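Local atomic coordinates of BtGH115A (Bacteroides thetaiotaomicron, PDB entry 5BY3), a protein that removes 4-O-methyl-glucuronic acid from decorated arabinogalactans, as a family GH115 alpha-glucuronidase of a gut bacterium. Residues Y396-L404 and R728-L737; D368-P377 and L696-G704. All blocks are in the same frame, centred on the assembly; numbering follows the deposited sequence.

Contact 1. Residues Y396-L404 and R728-L737; sequences YWGRPHDHL and RSEEWKENVL. With NI (nickel (II) ion), chain C.
Pro400 pushes its ring into the side of the helix that begins at Glu730, and the tight half of the contact is built round it. Pro400 CD lies 3.7 Å from Trp732 CZ3 and equally near Val736 CG2, while Pro400 CG comes 3.7 Å from Leu737 CG and touches the backbone O of Lys733. The aliphatic start of Lys733 lies alongside, its CG standing 3.8 Å from Pro400 CB; its amine goes on to a salt bridge with Glu508. A cis peptide bond precedes the proline, and Arg399 O meets the edge of the indole.

The looser, partly exposed side belongs to two arginines. Arg399 CG lies between its backbone N and carbonyl carbon (chi1 69°) and the chain bends at chi3, which brings one guanidinium face against Arg728 NH2, 3.2 Å from Arg399 CZ; the two guanidinium planes are 73° apart. The like charges are probably eased by Glu507, which forms a salt bridge with Arg399 NE. A water bridges Arg399 NH1, at 2.8 Å, to Arg728 O. This is an interdomain interface, in which the loop after strand 388-393 of the GH115 TIM-barrel region docks on a helix of the C-terminal domain.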
loop_
_atom_site.group_PDB
_atom_site.type_symbol
_atom_site.label_atom_id
_atom_site.label_comp_id
_atom_site.label_asym_id
_atom_site.label_seq_id
_atom_site.Cartn_x
_atom_site.Cartn_y
_atom_site.Cartn_z
ATOM N N TYR A 396 -0.283 -1.876 9.394
ATOM C CA TYR A 396 0.038 -0.967 10.475
ATOM C C TYR A 396 -0.012 -1.576 11.849
ATOM O O TYR A 396 -0.821 -2.467 12.120
ATOM C CB TYR A 396 -0.902 0.233 10.409
ATOM C CG TYR A 396 -0.721 1.265 11.463
ATOM C CD1 TYR A 396 0.413 2.053 11.489
ATOM C CD2 TYR A 396 -1.707 1.479 12.427
ATOM C CE1 TYR A 396 0.594 3.025 12.470
ATOM C CE2 TYR A 396 -1.559 2.477 13.389
ATOM C CZ TYR A 396 -0.392 3.240 13.411
ATOM O OH TYR A 396 -0.224 4.249 14.335
ATOM N N TRP A 397 0.841 -1.061 12.723
ATOM C CA TRP A 397 0.781 -1.380 14.165
ATOM C C TRP A 397 0.494 -0.073 14.877
ATOM O O TRP A 397 1.281 0.853 14.770
ATOM C CB TRP A 397 2.119 -2.007 14.614
ATOM C CG TRP A 397 2.461 -1.972 16.109
ATOM C CD1 TRP A 397 1.736 -1.395 17.133
ATOM C CD2 TRP A 397 3.615 -2.524 16.716
ATOM N NE1 TRP A 397 2.363 -1.569 18.330
ATOM C CE2 TRP A 397 3.529 -2.242 18.117
ATOM C CE3 TRP A 397 4.729 -3.235 16.224
ATOM C CZ2 TRP A 397 4.507 -2.662 19.038
ATOM C CZ3 TRP A 397 5.731 -3.655 17.148
ATOM C CH2 TRP A 397 5.603 -3.367 18.541
ATOM N N GLY A 398 -0.637 0.015 15.573
ATOM C CA GLY A 398 -1.003 1.235 16.278
ATOM C C GLY A 398 -2.469 1.346 16.591
ATOM O O GLY A 398 -3.187 0.363 16.475
ATOM N N ARG A 399 -2.881 2.551 17.005
ATOM C CA ARG A 399 -4.224 2.882 17.431
ATOM C C ARG A 399 -5.061 3.366 16.242
ATOM O O ARG A 399 -4.508 3.956 15.319
ATOM C CB ARG A 399 -4.182 4.045 18.433
ATOM C CG ARG A 399 -3.773 5.382 17.789
ATOM C CD ARG A 399 -3.607 6.464 18.820
ATOM N NE ARG A 399 -2.435 6.162 19.624
ATOM C CZ ARG A 399 -2.017 6.869 20.665
ATOM N NH1 ARG A 399 -2.656 7.966 21.085
ATOM N NH2 ARG A 399 -0.935 6.463 21.276
ATOM N N PRO A 400 -6.380 3.160 16.270
ATOM C CA PRO A 400 -7.110 2.394 17.320
ATOM C C PRO A 400 -6.875 0.861 17.319
ATOM O O PRO A 400 -7.184 0.201 18.309
ATOM C CB PRO A 400 -8.567 2.701 16.987
ATOM C CG PRO A 400 -8.550 2.837 15.482
ATOM C CD PRO A 400 -7.270 3.566 15.163
ATOM N N HIS A 401 -6.360 0.276 16.228
ATOM C CA HIS A 401 -6.059 -1.188 16.230
ATOM C C HIS A 401 -5.080 -1.574 15.095
ATOM O O HIS A 401 -5.223 -1.066 13.999
ATOM C CB HIS A 401 -7.371 -2.004 16.148
ATOM C CG HIS A 401 -7.200 -3.436 16.507
ATOM N ND1 HIS A 401 -6.513 -4.321 15.702
ATOM C CD2 HIS A 401 -7.578 -4.132 17.608
ATOM C CE1 HIS A 401 -6.473 -5.504 16.300
ATOM N NE2 HIS A 401 -7.116 -5.415 17.454
ATOM N N ASP A 402 -4.131 -2.486 15.339
ATOM C CA ASP A 402 -3.253 -3.021 14.256
ATOM C C ASP A 402 -4.082 -3.720 13.168
ATOM O O ASP A 402 -5.056 -4.422 13.477
ATOM C CB ASP A 402 -2.259 -4.101 14.691
ATOM C CG ASP A 402 -1.536 -3.843 16.041
ATOM O OD1 ASP A 402 -1.763 -2.811 16.732
ATOM O OD2 ASP A 402 -0.730 -4.767 16.409
ATOM N N HIS A 403 -3.694 -3.503 11.903
ATOM C CA HIS A 403 -4.032 -4.422 10.844
ATOM C C HIS A 403 -2.760 -5.026 10.304
ATOM O O HIS A 403 -2.099 -4.438 9.441
ATOM C CB HIS A 403 -4.897 -3.785 9.751
ATOM C CG HIS A 403 -4.440 -2.434 9.277
ATOM N ND1 HIS A 403 -4.551 -1.292 10.053
ATOM C CD2 HIS A 403 -3.918 -2.036 8.083
ATOM C CE1 HIS A 403 -4.116 -0.253 9.352
ATOM N NE2 HIS A 403 -3.696 -0.683 8.170
ATOM N N LEU A 404 -2.388 -6.192 10.837
ATOM C CA LEU A 404 -1.103 -6.827 10.463
ATOM C C LEU A 404 -1.206 -8.243 9.954
ATOM O O LEU A 404 -0.190 -8.825 9.539
ATOM C CB LEU A 404 -0.164 -6.862 11.672
ATOM C CG LEU A 404 0.371 -5.577 12.286
ATOM C CD1 LEU A 404 1.150 -5.933 13.531
ATOM C CD2 LEU A 404 1.280 -4.912 11.271
ATOM N N ARG A 728 -5.600 12.285 16.269
ATOM C CA ARG A 728 -6.099 10.950 16.517
ATOM C C ARG A 728 -7.103 10.961 17.689
ATOM O O ARG A 728 -6.853 10.371 18.740
ATOM C CB ARG A 728 -4.930 10.002 16.771
ATOM C CG ARG A 728 -3.740 10.220 15.827
ATOM C CD ARG A 728 -2.949 8.974 15.488
ATOM N NE ARG A 728 -2.255 8.394 16.652
ATOM C CZ ARG A 728 -1.094 8.815 17.135
ATOM N NH1 ARG A 728 -0.479 9.861 16.591
ATOM N NH2 ARG A 728 -0.549 8.232 18.176
ATOM N N SER A 729 -8.230 11.624 17.461
ATOM C CA SER A 729 -9.316 11.784 18.413
ATOM C C SER A 729 -10.204 10.557 18.491
ATOM O O SER A 729 -10.066 9.634 17.706
ATOM C CB SER A 729 -10.201 12.938 17.938
ATOM O OG SER A 729 -10.624 12.707 16.602
ATOM N N GLU A 730 -11.134 10.574 19.424
ATOM C CA GLU A 730 -12.124 9.509 19.574
ATOM C C GLU A 730 -12.938 9.266 18.267
ATOM O O GLU A 730 -13.078 8.109 17.831
ATOM C CB GLU A 730 -13.046 9.840 20.763
ATOM C CG GLU A 730 -14.013 8.738 21.178
ATOM C CD GLU A 730 -13.302 7.443 21.534
ATOM O OE1 GLU A 730 -12.182 7.500 22.106
ATOM O OE2 GLU A 730 -13.864 6.371 21.220
ATOM N N GLU A 731 -13.427 10.346 17.636
ATOM C CA GLU A 731 -14.143 10.260 16.371
ATOM C C GLU A 731 -13.311 9.714 15.209
ATOM O O GLU A 731 -13.808 8.905 14.419
ATOM C CB GLU A 731 -14.742 11.599 15.963
ATOM C CG GLU A 731 -15.787 11.489 14.878
ATOM C CD GLU A 731 -16.463 12.808 14.611
ATOM O OE1 GLU A 731 -15.886 13.710 13.931
ATOM O OE2 GLU A 731 -17.611 12.927 15.073
ATOM N N TRP A 732 -12.068 10.163 15.100
ATOM C CA TRP A 732 -11.172 9.644 14.099
ATOM C C TRP A 732 -10.951 8.122 14.306
ATOM O O TRP A 732 -10.780 7.381 13.338
ATOM C CB TRP A 732 -9.851 10.428 14.060
ATOM C CG TRP A 732 -8.836 9.790 13.128
ATOM C CD1 TRP A 732 -8.698 9.989 11.771
ATOM C CD2 TRP A 732 -7.884 8.773 13.478
ATOM N NE1 TRP A 732 -7.681 9.178 11.267
ATOM C CE2 TRP A 732 -7.169 8.429 12.293
ATOM C CE3 TRP A 732 -7.539 8.143 14.682
ATOM C CZ2 TRP A 732 -6.124 7.500 12.293
ATOM C CZ3 TRP A 732 -6.521 7.185 14.656
ATOM C CH2 TRP A 732 -5.838 6.879 13.472
ATOM N N LYS A 733 -10.988 7.667 15.550
ATOM C CA LYS A 733 -10.697 6.266 15.859
ATOM C C LYS A 733 -11.870 5.441 15.364
ATOM O O LYS A 733 -11.686 4.443 14.704
ATOM C CB LYS A 733 -10.474 6.054 17.369
ATOM C CG LYS A 733 -9.058 6.386 17.831
ATOM C CD LYS A 733 -8.963 6.360 19.346
ATOM C CE LYS A 733 -7.575 6.767 19.848
ATOM N NZ LYS A 733 -7.573 6.847 21.345
ATOM N N GLU A 734 -13.065 5.899 15.703
ATOM C CA GLU A 734 -14.323 5.378 15.226
ATOM C C GLU A 734 -14.327 5.371 13.705
ATOM O O GLU A 734 -14.659 4.349 13.101
ATOM C CB GLU A 734 -15.469 6.255 15.758
ATOM C CG GLU A 734 -16.318 5.671 16.875
ATOM C CD GLU A 734 -15.543 4.750 17.801
ATOM O OE1 GLU A 734 -14.698 5.263 18.557
ATOM O OE2 GLU A 734 -15.770 3.516 17.780
ATOM N N ASN A 735 -13.954 6.506 13.103
ATOM C CA ASN A 735 -14.012 6.687 11.665
ATOM C C ASN A 735 -13.216 5.573 10.968
ATOM O O ASN A 735 -13.757 4.881 10.153
ATOM C CB ASN A 735 -13.466 8.069 11.248
ATOM C CG ASN A 735 -14.507 9.218 11.371
ATOM O OD1 ASN A 735 -15.642 9.052 11.872
ATOM N ND2 ASN A 735 -14.101 10.408 10.896
ATOM N N VAL A 736 -11.944 5.391 11.290
ATOM C CA VAL A 736 -11.081 4.497 10.513
ATOM C C VAL A 736 -11.335 2.992 10.733
ATOM O O VAL A 736 -11.027 2.194 9.878
ATOM C CB VAL A 736 -9.593 4.816 10.750
ATOM C CG1 VAL A 736 -9.272 6.212 10.238
ATOM C CG2 VAL A 736 -9.218 4.677 12.226
ATOM N N LEU A 737 -11.900 2.618 11.881
ATOM C CA LEU A 737 -12.276 1.238 12.138
ATOM C C LEU A 737 -13.431 0.764 11.226
ATOM O O LEU A 737 -13.445 -0.400 10.804
ATOM C CB LEU A 737 -12.682 1.048 13.615
ATOM C CG LEU A 737 -11.599 0.914 14.710
ATOM C CD1 LEU A 737 -12.153 0.915 16.146
ATOM C CD2 LEU A 737 -10.674 -0.291 14.534
HETATM NI NI NI C . 1.862 -8.865 8.349
HETATM O O HOH W 1 -4.799 9.563 20.417
HETATM O O HOH W 2 2.378 -9.785 10.601
HETATM O O HOH W 3 2.354 -8.450 5.901
#

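Contact 2. Residues D368-P377 and L696-G704; sequences DNYGYIRHFP and LLPNHPVHG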
loop_
_atom_site.group_PDB
_atom_site.type_symbol
_atom_site.label_atom_id
_atom_site.label_comp_id
_atom_site.label_asym_id
_atom_site.label_seq_id
_atom_site.Cartn_x
_atom_site.Cartn_y
_atom_site.Cartn_z
ATOM N N ASP A 368 -2.963 8.478 7.390
ATOM C CA ASP A 368 -3.228 8.410 8.827
ATOM C C ASP A 368 -3.111 6.964 9.336
ATOM O O ASP A 368 -3.712 6.587 10.336
ATOM C CB ASP A 368 -4.618 8.984 9.102
ATOM C CG ASP A 368 -5.768 8.163 8.442
ATOM O OD1 ASP A 368 -5.525 7.226 7.638
ATOM O OD2 ASP A 368 -6.945 8.458 8.754
ATOM N N ASN A 369 -2.354 6.166 8.596
ATOM C CA ASN A 369 -2.112 4.769 8.871
ATOM C C ASN A 369 -3.238 3.853 8.428
ATOM O O ASN A 369 -3.065 2.628 8.447
ATOM C CB ASN A 369 -1.756 4.522 10.355
ATOM C CG ASN A 369 -0.752 5.536 10.908
ATOM O OD1 ASN A 369 -1.027 6.206 11.921
ATOM N ND2 ASN A 369 0.397 5.650 10.262
ATOM N N TYR A 370 -4.387 4.431 8.053
ATOM C CA TYR A 370 -5.510 3.649 7.549
ATOM C C TYR A 370 -5.863 4.041 6.120
ATOM O O TYR A 370 -7.005 3.854 5.664
ATOM C CB TYR A 370 -6.668 3.677 8.537
ATOM C CG TYR A 370 -6.294 3.125 9.924
ATOM C CD1 TYR A 370 -5.455 3.829 10.788
ATOM C CD2 TYR A 370 -6.773 1.871 10.369
ATOM C CE1 TYR A 370 -5.108 3.312 12.034
ATOM C CE2 TYR A 370 -6.426 1.342 11.625
ATOM C CZ TYR A 370 -5.599 2.058 12.442
ATOM O OH TYR A 370 -5.246 1.554 13.657
ATOM N N GLY A 371 -4.859 4.529 5.385
ATOM C CA GLY A 371 -4.994 4.778 3.947
ATOM C C GLY A 371 -5.729 6.063 3.563
ATOM O O GLY A 371 -6.172 6.220 2.403
ATOM N N TYR A 372 -5.867 6.974 4.537
ATOM C CA TYR A 372 -6.354 8.343 4.293
ATOM C C TYR A 372 -5.263 9.385 4.443
ATOM O O TYR A 372 -4.798 9.680 5.561
ATOM C CB TYR A 372 -7.519 8.680 5.215
ATOM C CG TYR A 372 -8.678 7.720 5.062
ATOM C CD1 TYR A 372 -9.558 7.810 3.960
ATOM C CD2 TYR A 372 -8.881 6.684 6.001
ATOM C CE1 TYR A 372 -10.641 6.931 3.823
ATOM C CE2 TYR A 372 -9.937 5.798 5.854
ATOM C CZ TYR A 372 -10.808 5.920 4.774
ATOM O OH TYR A 372 -11.863 5.046 4.695
ATOM N N ILE A 373 -4.847 9.929 3.304
ATOM C CA ILE A 373 -3.770 10.956 3.243
ATOM C C ILE A 373 -4.105 12.203 4.080
ATOM O O ILE A 373 -5.160 12.825 3.873
ATOM C CB ILE A 373 -3.422 11.291 1.770
ATOM C CG1 ILE A 373 -2.850 10.030 1.126
ATOM C CG2 ILE A 373 -2.403 12.425 1.680
ATOM C CD1 ILE A 373 -2.676 10.069 -0.384
ATOM N N ARG A 374 -3.225 12.555 5.032
ATOM C CA ARG A 374 -3.497 13.709 5.935
ATOM C C ARG A 374 -3.312 15.091 5.244
ATOM O O ARG A 374 -4.047 16.037 5.524
ATOM C CB ARG A 374 -2.708 13.630 7.247
ATOM C CG ARG A 374 -3.110 12.487 8.188
ATOM C CD ARG A 374 -2.940 12.953 9.631
ATOM N NE ARG A 374 -3.376 11.992 10.629
ATOM C CZ ARG A 374 -4.540 12.027 11.258
ATOM N NH1 ARG A 374 -5.440 12.991 10.997
ATOM N NH2 ARG A 374 -4.817 11.095 12.153
ATOM N N HIS A 375 -2.350 15.205 4.329
ATOM C CA HIS A 375 -2.081 16.514 3.752
ATOM C C HIS A 375 -1.731 16.472 2.287
ATOM O O HIS A 375 -0.858 15.699 1.858
ATOM C CB HIS A 375 -0.998 17.277 4.547
ATOM C CG HIS A 375 -0.740 18.651 4.025
ATOM N ND1 HIS A 375 -1.415 19.757 4.491
ATOM C CD2 HIS A 375 0.080 19.093 3.039
ATOM C CE1 HIS A 375 -1.005 20.825 3.828
ATOM N NE2 HIS A 375 -0.108 20.447 2.934
ATOM N N PHE A 376 -2.425 17.330 1.547
ATOM C CA PHE A 376 -2.174 17.606 0.130
ATOM C C PHE A 376 -1.467 18.965 -0.078
ATOM O O PHE A 376 -1.834 19.952 0.581
ATOM C CB PHE A 376 -3.495 17.540 -0.637
ATOM C CG PHE A 376 -4.110 16.180 -0.640
ATOM C CD1 PHE A 376 -4.986 15.790 0.389
ATOM C CD2 PHE A 376 -3.786 15.251 -1.652
ATOM C CE1 PHE A 376 -5.542 14.506 0.399
ATOM C CE2 PHE A 376 -4.326 13.973 -1.629
ATOM C CZ PHE A 376 -5.227 13.608 -0.612
ATOM N N PRO A 377 -0.465 19.018 -0.997
ATOM C CA PRO A 377 0.406 20.202 -1.135
ATOM C C PRO A 377 -0.374 21.433 -1.514
ATOM O O PRO A 377 -1.189 21.374 -2.452
ATOM C CB PRO A 377 1.362 19.837 -2.279
ATOM C CG PRO A 377 1.165 18.383 -2.534
ATOM C CD PRO A 377 -0.208 18.031 -2.065
ATOM N N LEU A 696 -20.332 9.016 5.097
ATOM C CA LEU A 696 -19.375 9.552 4.149
ATOM C C LEU A 696 -18.051 8.836 4.310
ATOM O O LEU A 696 -17.791 8.199 5.328
ATOM C CB LEU A 696 -19.169 11.060 4.332
ATOM C CG LEU A 696 -20.391 11.971 4.404
ATOM C CD1 LEU A 696 -20.600 12.426 5.851
ATOM C CD2 LEU A 696 -20.158 13.145 3.466
ATOM N N LEU A 697 -17.212 8.941 3.288
ATOM C CA LEU A 697 -15.859 8.414 3.374
ATOM C C LEU A 697 -15.163 9.263 4.428
ATOM O O LEU A 697 -15.224 10.506 4.324
ATOM C CB LEU A 697 -15.141 8.520 2.020
ATOM C CG LEU A 697 -13.818 7.757 1.885
ATOM C CD1 LEU A 697 -14.060 6.258 1.941
ATOM C CD2 LEU A 697 -13.054 8.175 0.617
ATOM N N PRO A 698 -14.549 8.621 5.458
ATOM C CA PRO A 698 -13.854 9.404 6.480
ATOM C C PRO A 698 -12.483 9.932 5.983
ATOM O O PRO A 698 -11.484 9.882 6.714
ATOM C CB PRO A 698 -13.674 8.406 7.609
ATOM C CG PRO A 698 -13.467 7.087 6.892
ATOM C CD PRO A 698 -14.260 7.175 5.601
ATOM N N ASN A 699 -12.431 10.492 4.773
ATOM C CA ASN A 699 -11.164 11.039 4.313
ATOM C C ASN A 699 -10.887 12.430 4.978
ATOM O O ASN A 699 -11.720 12.933 5.784
ATOM C CB ASN A 699 -11.095 11.065 2.790
ATOM C CG ASN A 699 -12.039 12.070 2.194
ATOM O OD1 ASN A 699 -11.689 13.225 2.061
ATOM N ND2 ASN A 699 -13.242 11.646 1.857
ATOM N N HIS A 700 -9.722 13.010 4.657
ATOM C CA HIS A 700 -9.250 14.249 5.280
ATOM C C HIS A 700 -9.320 15.402 4.255
ATOM O O HIS A 700 -9.223 15.152 3.034
ATOM C CB HIS A 700 -7.809 14.072 5.790
ATOM C CG HIS A 700 -7.652 13.032 6.869
ATOM N ND1 HIS A 700 -8.090 13.225 8.161
ATOM C CD2 HIS A 700 -7.067 11.808 6.855
ATOM C CE1 HIS A 700 -7.810 12.162 8.891
ATOM N NE2 HIS A 700 -7.202 11.282 8.120
ATOM N N PRO A 701 -9.455 16.671 4.732
ATOM C CA PRO A 701 -9.591 17.846 3.808
ATOM C C PRO A 701 -8.550 17.894 2.689
ATOM O O PRO A 701 -7.381 17.551 2.913
ATOM C CB PRO A 701 -9.419 19.064 4.744
ATOM C CG PRO A 701 -9.801 18.555 6.101
ATOM C CD PRO A 701 -9.365 17.103 6.147
ATOM N N VAL A 702 -8.958 18.272 1.487
ATOM C CA VAL A 702 -8.000 18.324 0.361
ATOM C C VAL A 702 -7.309 19.672 0.287
ATOM O O VAL A 702 -6.145 19.762 -0.108
ATOM C CB VAL A 702 -8.649 17.987 -0.991
ATOM C CG1 VAL A 702 -7.578 17.869 -2.077
ATOM C CG2 VAL A 702 -9.481 16.704 -0.881
ATOM N N HIS A 703 -8.049 20.720 0.640
ATOM C CA HIS A 703 -7.493 22.063 0.799
ATOM C C HIS A 703 -8.213 22.773 1.912
ATOM O O HIS A 703 -9.458 22.813 1.975
ATOM C CB HIS A 703 -7.597 22.890 -0.477
ATOM C CG HIS A 703 -6.768 22.360 -1.595
ATOM N ND1 HIS A 703 -7.315 21.961 -2.794
ATOM C CD2 HIS A 703 -5.435 22.136 -1.690
ATOM C CE1 HIS A 703 -6.351 21.535 -3.590
ATOM N NE2 HIS A 703 -5.202 21.621 -2.940
ATOM N N GLY A 704 -7.400 23.344 2.780
ATOM C CA GLY A 704 -7.896 23.938 3.974
ATOM C C GLY A 704 -7.948 22.840 4.976
ATOM O O GLY A 704 -7.238 21.830 4.856
#
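A buried imidazole joined to a buried carboxylate across two loops is what stands out here: His700 NE2 donates to Asp368 OD2 over 2.9 Å, at an N-H...O angle of 159°. The planes of ring and carboxylate are nearly perpendicular, and the donor meets OD2 from well above the carboxylate plane. The same oxygen also accepts from Trp732 NE1 of the neighbouring helix. Asp368 OD1 is gripped separately by the backbone N of Tyr370, which makes an Asx turn, and by that of Tyr372; these two arrive from opposite faces of the carboxylate.

A chi1 of 64° turns the carboxylate over its own loop, where OD1 takes the two backbone N-H groups and OD2 is left toward His700. The Arg374 chain bends at chi2, which puts His700 NE2 over one guanidinium face and Arg374 CG over a face of the imidazole, the planes 40° apart. At the imidazole edge, His700 CD2 is 3.4 Å from Tyr372 O.

On one flank, the Tyr372 ring packs against Pro698, Tyr372 CZ to Pro698 CG 3.6 Å, with Leu697 at its edge; its hydroxyl bonds to Asn739. On the other, Val702 CG1 covers a face of Phe376, 4.1 Å from Phe376 CG. With an alanine at Asp368, His700 NE2 and the Trp732 indole N-H would probably lose their shared acceptor, and the backbone N-H groups of Tyr370 and Tyr372 the OD1 that grips them.

The carboxylate would tend to favour a protonated imidazole and the guanidinium to oppose it; the chemistry implies a buried polar link between the two domains, with OD2 shared by two N-H donors.

Overall arrangement
Contacts 1 and 2 are neighbouring parts of one interdomain seam, their centres about 14 Å apart. In each, a loop following a strand of the parallel barrel sheet, 388-393 or 362-366, meets the C-terminal domain. Two bonds tie them together: Trp732 NE1 of contact 1 lies 2.7 Å from Asp368 OD2 of contact 2, and Tyr370 OH approaches His401 O to 2.6 Å, both probable hydrogen bonds. Arg374 of contact 2 also makes a cation-pi contact with Trp732. The nickel ion belongs to the far end of 396-404, where Leu404 O binds it at 2.4 Å together with Asp436 and two waters, away from the residues of that loop that meet the helix.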